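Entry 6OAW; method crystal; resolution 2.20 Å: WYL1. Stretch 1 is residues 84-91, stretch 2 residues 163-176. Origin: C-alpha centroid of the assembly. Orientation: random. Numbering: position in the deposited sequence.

Stretch 1 84-91: IPLLNAFV
Stretch 2 163-176: RFLKAVYEDYALLS

A helix can hold an irregular segment without a ladder of backbone hydrogen bonds when its face combines small and apolar side chains with a well-placed polar one; WYL1 supplies a worked example. Residues 84-91 form neither helix nor strand, but a type I turn from Leu87 to Phe90, closed by Phe90 N to Leu87 O at 3.1 Å, rests on the helix of stretch 2, which begins earlier in the chain and runs with bonds such as Tyr172 N to Val168 O (2.9 Å). The chains run in opposite senses: CA atoms pair Ala89 with Val168 (5.1 Å), Leu87 with Asp171 (6.5 Å) and Pro85 with Leu175 (8.7 Å), so the CA separations widen toward the C-terminal end of stretch 2. Together they bury 440 Å², both sides summed; Leu87 and Ala89, the most covered, are buried, as is Asp171.

Phe164 (chi1 t, chi2 35°) opens the contact, presenting its edge to the face of Phe90 (chi1 m, chi2 -81°), with planes at 81°, centroids 5.5 Å apart and CZ 3.6 Å from Phe90 CE1. Ala167 points toward the partner; its CB lies 3.9 Å from Ala89 CB, and two methyl side chains suit so close a backbone approach. Branched Val168 (chi1 164°, t) offers methyls to several neighbours: CG2 lies 3.9 Å from Ala89 CB and 3.7 Å from Phe90 CE2, while CG1 is 4.1 Å from Leu87 CD1.

Asp171 (m, chi2 1°) brings OD2 to 2.8 Å from Ala89 N, a carboxylate beside the turn's backbone. Its OD1 accepts from a water at 3.1 Å, which accepts a weak bond, 3.4 Å, from Asn88 ND2.

A type I turn from Tyr172 to Leu175 redirects the chain, with Leu175 N bonded to Tyr172 O at 3.0 Å. Leu175 (m, t) points toward stretch 1, its CD1 3.6 Å from Leu87 CD2 and 4.4 Å from Pro85 CB. Leu87 (m, t) leaves its backbone sideways, yet its end comes nearer, CD1 lying 3.6 Å from Val168 O.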

ATOM      1  N   ILE B  84      14.924 -10.312   2.759  1.00 46.23           N
ATOM      2  CA  ILE B  84      13.902 -10.725   3.768  1.00 46.60           C
ATOM      3  C   ILE B  84      13.513  -9.479   4.565  1.00 43.73           C
ATOM      4  O   ILE B  84      14.360  -8.809   5.123  1.00 42.21           O
ATOM      5  CB  ILE B  84      14.365 -11.874   4.679  1.00 48.52           C
ATOM      6  CG1 ILE B  84      14.849 -13.096   3.903  1.00 50.70           C
ATOM      7  CG2 ILE B  84      13.246 -12.259   5.627  1.00 49.37           C
ATOM      8  CD1 ILE B  84      13.816 -13.681   2.999  1.00 52.06           C
ATOM      9  N   PRO B  85      12.229  -9.055   4.558  1.00 43.19           N
ATOM     10  CA  PRO B  85      11.836  -7.827   5.249  1.00 41.52           C
ATOM     11  C   PRO B  85      12.177  -7.838   6.747  1.00 42.24           C
ATOM     12  O   PRO B  85      12.082  -8.889   7.374  1.00 43.88           O
ATOM     13  CB  PRO B  85      10.323  -7.742   5.031  1.00 40.32           C
ATOM     14  CG  PRO B  85      10.074  -8.565   3.794  1.00 41.11           C
ATOM     15  CD  PRO B  85      11.119  -9.659   3.791  1.00 42.93           C
ATOM     16  N   LEU B  86      12.566  -6.668   7.257  1.00 41.83           N
ATOM     17  CA  LEU B  86      12.858  -6.405   8.682  1.00 41.16           C
ATOM     18  C   LEU B  86      11.636  -5.706   9.273  1.00 40.13           C
ATOM     19  O   LEU B  86      11.409  -4.561   8.955  1.00 38.02           O
ATOM     20  CB  LEU B  86      14.136  -5.565   8.765  1.00 43.13           C
ATOM     21  CG  LEU B  86      15.396  -6.263   8.232  1.00 44.65           C
ATOM     22  CD1 LEU B  86      16.529  -5.275   8.035  1.00 43.99           C
ATOM     23  CD2 LEU B  86      15.847  -7.362   9.183  1.00 45.20           C
ATOM     24  N   LEU B  87      10.817  -6.438  10.022  1.00 40.91           N
ATOM     25  CA  LEU B  87       9.574  -5.913  10.616  1.00 41.05           C
ATOM     26  C   LEU B  87       9.940  -4.967  11.752  1.00 40.57           C
ATOM     27  O   LEU B  87      10.835  -5.317  12.541  1.00 40.71           O
ATOM     28  CB  LEU B  87       8.735  -7.053  11.196  1.00 44.27           C
ATOM     29  CG  LEU B  87       8.043  -7.971  10.221  1.00 45.39           C
ATOM     30  CD1 LEU B  87       7.107  -8.889  10.984  1.00 48.76           C
ATOM     31  CD2 LEU B  87       7.284  -7.146   9.188  1.00 46.54           C
ATOM     32  N   ASN B  88       9.194  -3.872  11.857  1.00 41.09           N
ATOM     33  CA  ASN B  88       9.230  -2.891  12.961  1.00 42.64           C
ATOM     34  C   ASN B  88       8.951  -3.597  14.294  1.00 43.79           C
ATOM     35  O   ASN B  88       9.493  -3.120  15.276  1.00 46.38           O
ATOM     36  CB  ASN B  88       8.286  -1.736  12.660  1.00 44.02           C
ATOM     37  CG  ASN B  88       8.780  -0.921  11.489  1.00 47.46           C
ATOM     38  OD1 ASN B  88       9.987  -0.726  11.336  1.00 53.35           O
ATOM     39  ND2 ASN B  88       7.871  -0.462  10.646  1.00 46.68           N
ATOM     40  N   ALA B  89       8.224  -4.722  14.324  1.00 43.41           N
ATOM     41  CA  ALA B  89       7.901  -5.454  15.575  1.00 44.11           C
ATOM     42  C   ALA B  89       9.140  -6.152  16.140  1.00 42.95           C
ATOM     43  O   ALA B  89       9.162  -6.384  17.371  1.00 41.62           O
ATOM     44  CB  ALA B  89       6.801  -6.456  15.362  1.00 45.48           C
ATOM     45  N   PHE B  90      10.094  -6.517  15.283  1.00 41.38           N
ATOM     46  CA  PHE B  90      11.400  -7.074  15.711  1.00 43.30           C
ATOM     47  C   PHE B  90      12.362  -5.904  15.977  1.00 42.94           C
ATOM     48  O   PHE B  90      12.358  -4.918  15.239  1.00 40.59           O
ATOM     49  CB  PHE B  90      11.919  -8.106  14.707  1.00 43.51           C
ATOM     50  CG  PHE B  90      11.167  -9.410  14.796  1.00 46.12           C
ATOM     51  CD1 PHE B  90      11.473 -10.354  15.776  1.00 47.10           C
ATOM     52  CD2 PHE B  90      10.085  -9.660  13.954  1.00 44.84           C
ATOM     53  CE1 PHE B  90      10.763 -11.546  15.861  1.00 48.09           C
ATOM     54  CE2 PHE B  90       9.379 -10.846  14.047  1.00 45.61           C
ATOM     55  CZ  PHE B  90       9.721 -11.788  14.986  1.00 46.57           C
ATOM     56  N   VAL B  91      13.164  -6.039  17.024  1.00 44.07           N
ATOM     57  CA  VAL B  91      13.852  -4.893  17.683  1.00 44.62           C
ATOM     58  C   VAL B  91      15.369  -5.086  17.583  1.00 45.28           C
ATOM     59  O   VAL B  91      16.041  -4.090  17.379  1.00 45.34           O
ATOM     60  CB  VAL B  91      13.390  -4.683  19.139  1.00 45.30           C
ATOM     61  CG1 VAL B  91      13.889  -3.358  19.677  1.00 45.18           C
ATOM     62  CG2 VAL B  91      11.876  -4.744  19.296  1.00 45.27           C
ATOM     63  N   ARG B 163       1.189  -9.176  23.316  1.00 53.90           N
ATOM     64  CA  ARG B 163       1.540  -7.848  22.767  1.00 53.41           C
ATOM     65  C   ARG B 163       2.547  -8.045  21.620  1.00 52.25           C
ATOM     66  O   ARG B 163       2.346  -7.437  20.533  1.00 51.84           O
ATOM     67  CB  ARG B 163       2.085  -6.959  23.897  1.00 52.70           C
ATOM     68  N   PHE B 164       3.595  -8.848  21.843  1.00 51.48           N
ATOM     69  CA  PHE B 164       4.686  -9.082  20.855  1.00 48.98           C
ATOM     70  C   PHE B 164       4.082  -9.687  19.573  1.00 49.64           C
ATOM     71  O   PHE B 164       4.305  -9.140  18.463  1.00 48.76           O
ATOM     72  CB  PHE B 164       5.777  -9.954  21.474  1.00 47.52           C
ATOM     73  CG  PHE B 164       6.874 -10.420  20.557  1.00 45.19           C
ATOM     74  CD1 PHE B 164       7.341  -9.632  19.530  1.00 43.50           C
ATOM     75  CD2 PHE B 164       7.495 -11.630  20.775  1.00 46.11           C
ATOM     76  CE1 PHE B 164       8.377 -10.057  18.712  1.00 43.28           C
ATOM     77  CE2 PHE B 164       8.525 -12.061  19.955  1.00 46.44           C
ATOM     78  CZ  PHE B 164       8.957 -11.281  18.912  1.00 44.37           C
ATOM     79  N   LEU B 165       3.319 -10.768  19.716  1.00 50.29           N
ATOM     80  CA  LEU B 165       2.785 -11.506  18.545  1.00 50.69           C
ATOM     81  C   LEU B 165       1.759 -10.633  17.819  1.00 49.44           C
ATOM     82  O   LEU B 165       1.744 -10.669  16.580  1.00 50.19           O
ATOM     83  CB  LEU B 165       2.192 -12.839  19.005  1.00 53.23           C
ATOM     84  CG  LEU B 165       3.183 -13.856  19.570  1.00 54.65           C
ATOM     85  CD1 LEU B 165       2.473 -15.117  19.963  1.00 57.67           C
ATOM     86  CD2 LEU B 165       4.292 -14.181  18.588  1.00 54.17           C
ATOM     87  N   LYS B 166       0.936  -9.870  18.536  1.00 50.45           N
ATOM     88  CA  LYS B 166      -0.045  -8.980  17.871  1.00 50.80           C
ATOM     89  C   LYS B 166       0.720  -7.986  16.981  1.00 49.97           C
ATOM     90  O   LYS B 166       0.284  -7.713  15.825  1.00 47.69           O
ATOM     91  CB  LYS B 166      -0.907  -8.249  18.897  1.00 52.81           C
ATOM     92  CG  LYS B 166      -1.784  -7.156  18.300  1.00 54.23           C
ATOM     93  CD  LYS B 166      -2.648  -6.427  19.324  1.00 55.63           C
ATOM     94  CE  LYS B 166      -3.591  -5.415  18.688  1.00 55.99           C
ATOM     95  NZ  LYS B 166      -4.524  -6.020  17.697  1.00 55.10           N
ATOM     96  N   ALA B 167       1.822  -7.455  17.510  1.00 49.23           N
ATOM     97  CA  ALA B 167       2.667  -6.463  16.811  1.00 46.72           C
ATOM     98  C   ALA B 167       3.278  -7.116  15.567  1.00 44.34           C
ATOM     99  O   ALA B 167       3.288  -6.492  14.521  1.00 40.83           O
ATOM    100  CB  ALA B 167       3.711  -5.932  17.746  1.00 45.73           C
ATOM    101  N   VAL B 168       3.774  -8.340  15.689  1.00 44.24           N
ATOM    102  CA  VAL B 168       4.380  -9.055  14.535  1.00 43.89           C
ATOM    103  C   VAL B 168       3.342  -9.159  13.399  1.00 43.45           C
ATOM    104  O   VAL B 168       3.702  -8.830  12.258  1.00 43.84           O
ATOM    105  CB  VAL B 168       4.925 -10.429  14.951  1.00 44.25           C
ATOM    106  CG1 VAL B 168       5.195 -11.323  13.748  1.00 45.08           C
ATOM    107  CG2 VAL B 168       6.176 -10.288  15.778  1.00 44.34           C
ATOM    108  N   TYR B 169       2.109  -9.588  13.691  1.00 45.29           N
ATOM    109  CA  TYR B 169       1.117  -9.962  12.642  1.00 45.56           C
ATOM    110  C   TYR B 169       0.441  -8.700  12.112  1.00 45.35           C
ATOM    111  O   TYR B 169       0.174  -8.674  10.912  1.00 44.75           O
ATOM    112  CB  TYR B 169       0.168 -11.062  13.138  1.00 46.00           C
ATOM    113  CG  TYR B 169       0.914 -12.334  13.444  1.00 46.24           C
ATOM    114  CD1 TYR B 169       1.719 -12.932  12.488  1.00 46.31           C
ATOM    115  CD2 TYR B 169       0.932 -12.858  14.720  1.00 47.86           C
ATOM    116  CE1 TYR B 169       2.480 -14.056  12.771  1.00 47.63           C
ATOM    117  CE2 TYR B 169       1.695 -13.973  15.028  1.00 50.34           C
ATOM    118  CZ  TYR B 169       2.472 -14.580  14.054  1.00 50.25           C
ATOM    119  OH  TYR B 169       3.195 -15.693  14.390  1.00 51.36           O
ATOM    120  N   GLU B 170       0.217  -7.686  12.957  1.00 45.85           N
ATOM    121  CA  GLU B 170      -0.301  -6.371  12.493  1.00 44.75           C
ATOM    122  C   GLU B 170       0.735  -5.751  11.552  1.00 42.64           C
ATOM    123  O   GLU B 170       0.329  -5.191  10.510  1.00 42.82           O
ATOM    124  CB  GLU B 170      -0.604  -5.387  13.622  1.00 44.64           C
ATOM    125  CG  GLU B 170      -1.697  -5.833  14.556  1.00 47.92           C
ATOM    126  CD  GLU B 170      -3.137  -5.657  14.113  1.00 49.35           C
ATOM    127  OE1 GLU B 170      -3.389  -5.199  12.967  1.00 48.30           O
ATOM    128  OE2 GLU B 170      -4.032  -6.005  14.923  1.00 49.89           O
ATOM    129  N   ASP B 171       2.019  -5.848  11.866  1.00 41.90           N
ATOM    130  CA  ASP B 171       3.071  -5.285  10.975  1.00 42.37           C
ATOM    131  C   ASP B 171       3.146  -6.098   9.671  1.00 41.45           C
ATOM    132  O   ASP B 171       3.233  -5.495   8.602  1.00 40.32           O
ATOM    133  CB  ASP B 171       4.450  -5.264  11.618  1.00 42.38           C
ATOM    134  CG  ASP B 171       4.700  -4.088  12.524  1.00 44.99           C
ATOM    135  OD1 ASP B 171       3.776  -3.268  12.687  1.00 48.31           O
ATOM    136  OD2 ASP B 171       5.801  -4.051  13.091  1.00 45.53           O
ATOM    137  N   TYR B 172       3.121  -7.425   9.763  1.00 40.81           N
ATOM    138  CA  TYR B 172       3.072  -8.312   8.577  1.00 41.27           C
ATOM    139  C   TYR B 172       2.001  -7.790   7.610  1.00 40.56           C
ATOM    140  O   TYR B 172       2.318  -7.482   6.453  1.00 40.21           O
ATOM    141  CB  TYR B 172       2.787  -9.757   8.981  1.00 41.55           C
ATOM    142  CG  TYR B 172       2.551 -10.633   7.784  1.00 41.94           C
ATOM    143  CD1 TYR B 172       3.604 -11.099   7.015  1.00 41.32           C
ATOM    144  CD2 TYR B 172       1.254 -10.918   7.380  1.00 42.10           C
ATOM    145  CE1 TYR B 172       3.379 -11.889   5.902  1.00 42.04           C
ATOM    146  CE2 TYR B 172       1.009 -11.708   6.280  1.00 42.72           C
ATOM    147  CZ  TYR B 172       2.072 -12.190   5.536  1.00 43.63           C
ATOM    148  OH  TYR B 172       1.765 -12.973   4.461  1.00 43.41           O
ATOM    149  N   ALA B 173       0.788  -7.589   8.125  1.00 41.73           N
ATOM    150  CA  ALA B 173      -0.417  -7.219   7.348  1.00 43.21           C
ATOM    151  C   ALA B 173      -0.273  -5.878   6.639  1.00 43.59           C
ATOM    152  O   ALA B 173      -1.092  -5.660   5.721  1.00 44.16           O
ATOM    153  CB  ALA B 173      -1.625  -7.183   8.240  1.00 42.79           C
ATOM    154  N   LEU B 174       0.658  -5.009   7.055  1.00 44.54           N
ATOM    155  CA  LEU B 174       0.832  -3.643   6.479  1.00 46.16           C
ATOM    156  C   LEU B 174       1.851  -3.667   5.332  1.00 43.64           C
ATOM    157  O   LEU B 174       1.945  -2.678   4.576  1.00 42.34           O
ATOM    158  CB  LEU B 174       1.257  -2.654   7.586  1.00 47.54           C
ATOM    159  CG  LEU B 174       0.174  -2.338   8.633  1.00 50.30           C
ATOM    160  CD1 LEU B 174       0.708  -1.441   9.742  1.00 51.81           C
ATOM    161  CD2 LEU B 174      -1.081  -1.739   8.012  1.00 50.58           C
ATOM    162  N   LEU B 175       2.645  -4.722   5.229  1.00 42.31           N
ATOM    163  CA  LEU B 175       3.697  -4.829   4.190  1.00 41.90           C
ATOM    164  C   LEU B 175       3.045  -4.889   2.809  1.00 40.04           C
ATOM    165  O   LEU B 175       1.888  -5.392   2.707  1.00 38.14           O
ATOM    166  CB  LEU B 175       4.516  -6.095   4.424  1.00 42.89           C
ATOM    167  CG  LEU B 175       5.360  -6.101   5.688  1.00 44.17           C
ATOM    168  CD1 LEU B 175       5.988  -7.473   5.885  1.00 45.34           C
ATOM    169  CD2 LEU B 175       6.429  -5.013   5.610  1.00 44.23           C
ATOM    170  N   SER B 176       3.789  -4.499   1.780  1.00 39.58           N
ATOM    171  CA  SER B 176       3.357  -4.672   0.362  1.00 40.07           C
ATOM    172  C   SER B 176       3.191  -6.167   0.040  1.00 38.95           C
ATOM    173  O   SER B 176       3.795  -7.010   0.746  1.00 37.90           O
ATOM    174  CB  SER B 176       4.348  -4.015  -0.555  1.00 40.27           C
ATOM    175  OG  SER B 176       5.526  -4.804  -0.639  1.00 39.96           O
TER
HETATM  176  O   HOH W   1       4.535  -0.585  11.324  1.00 48.61           O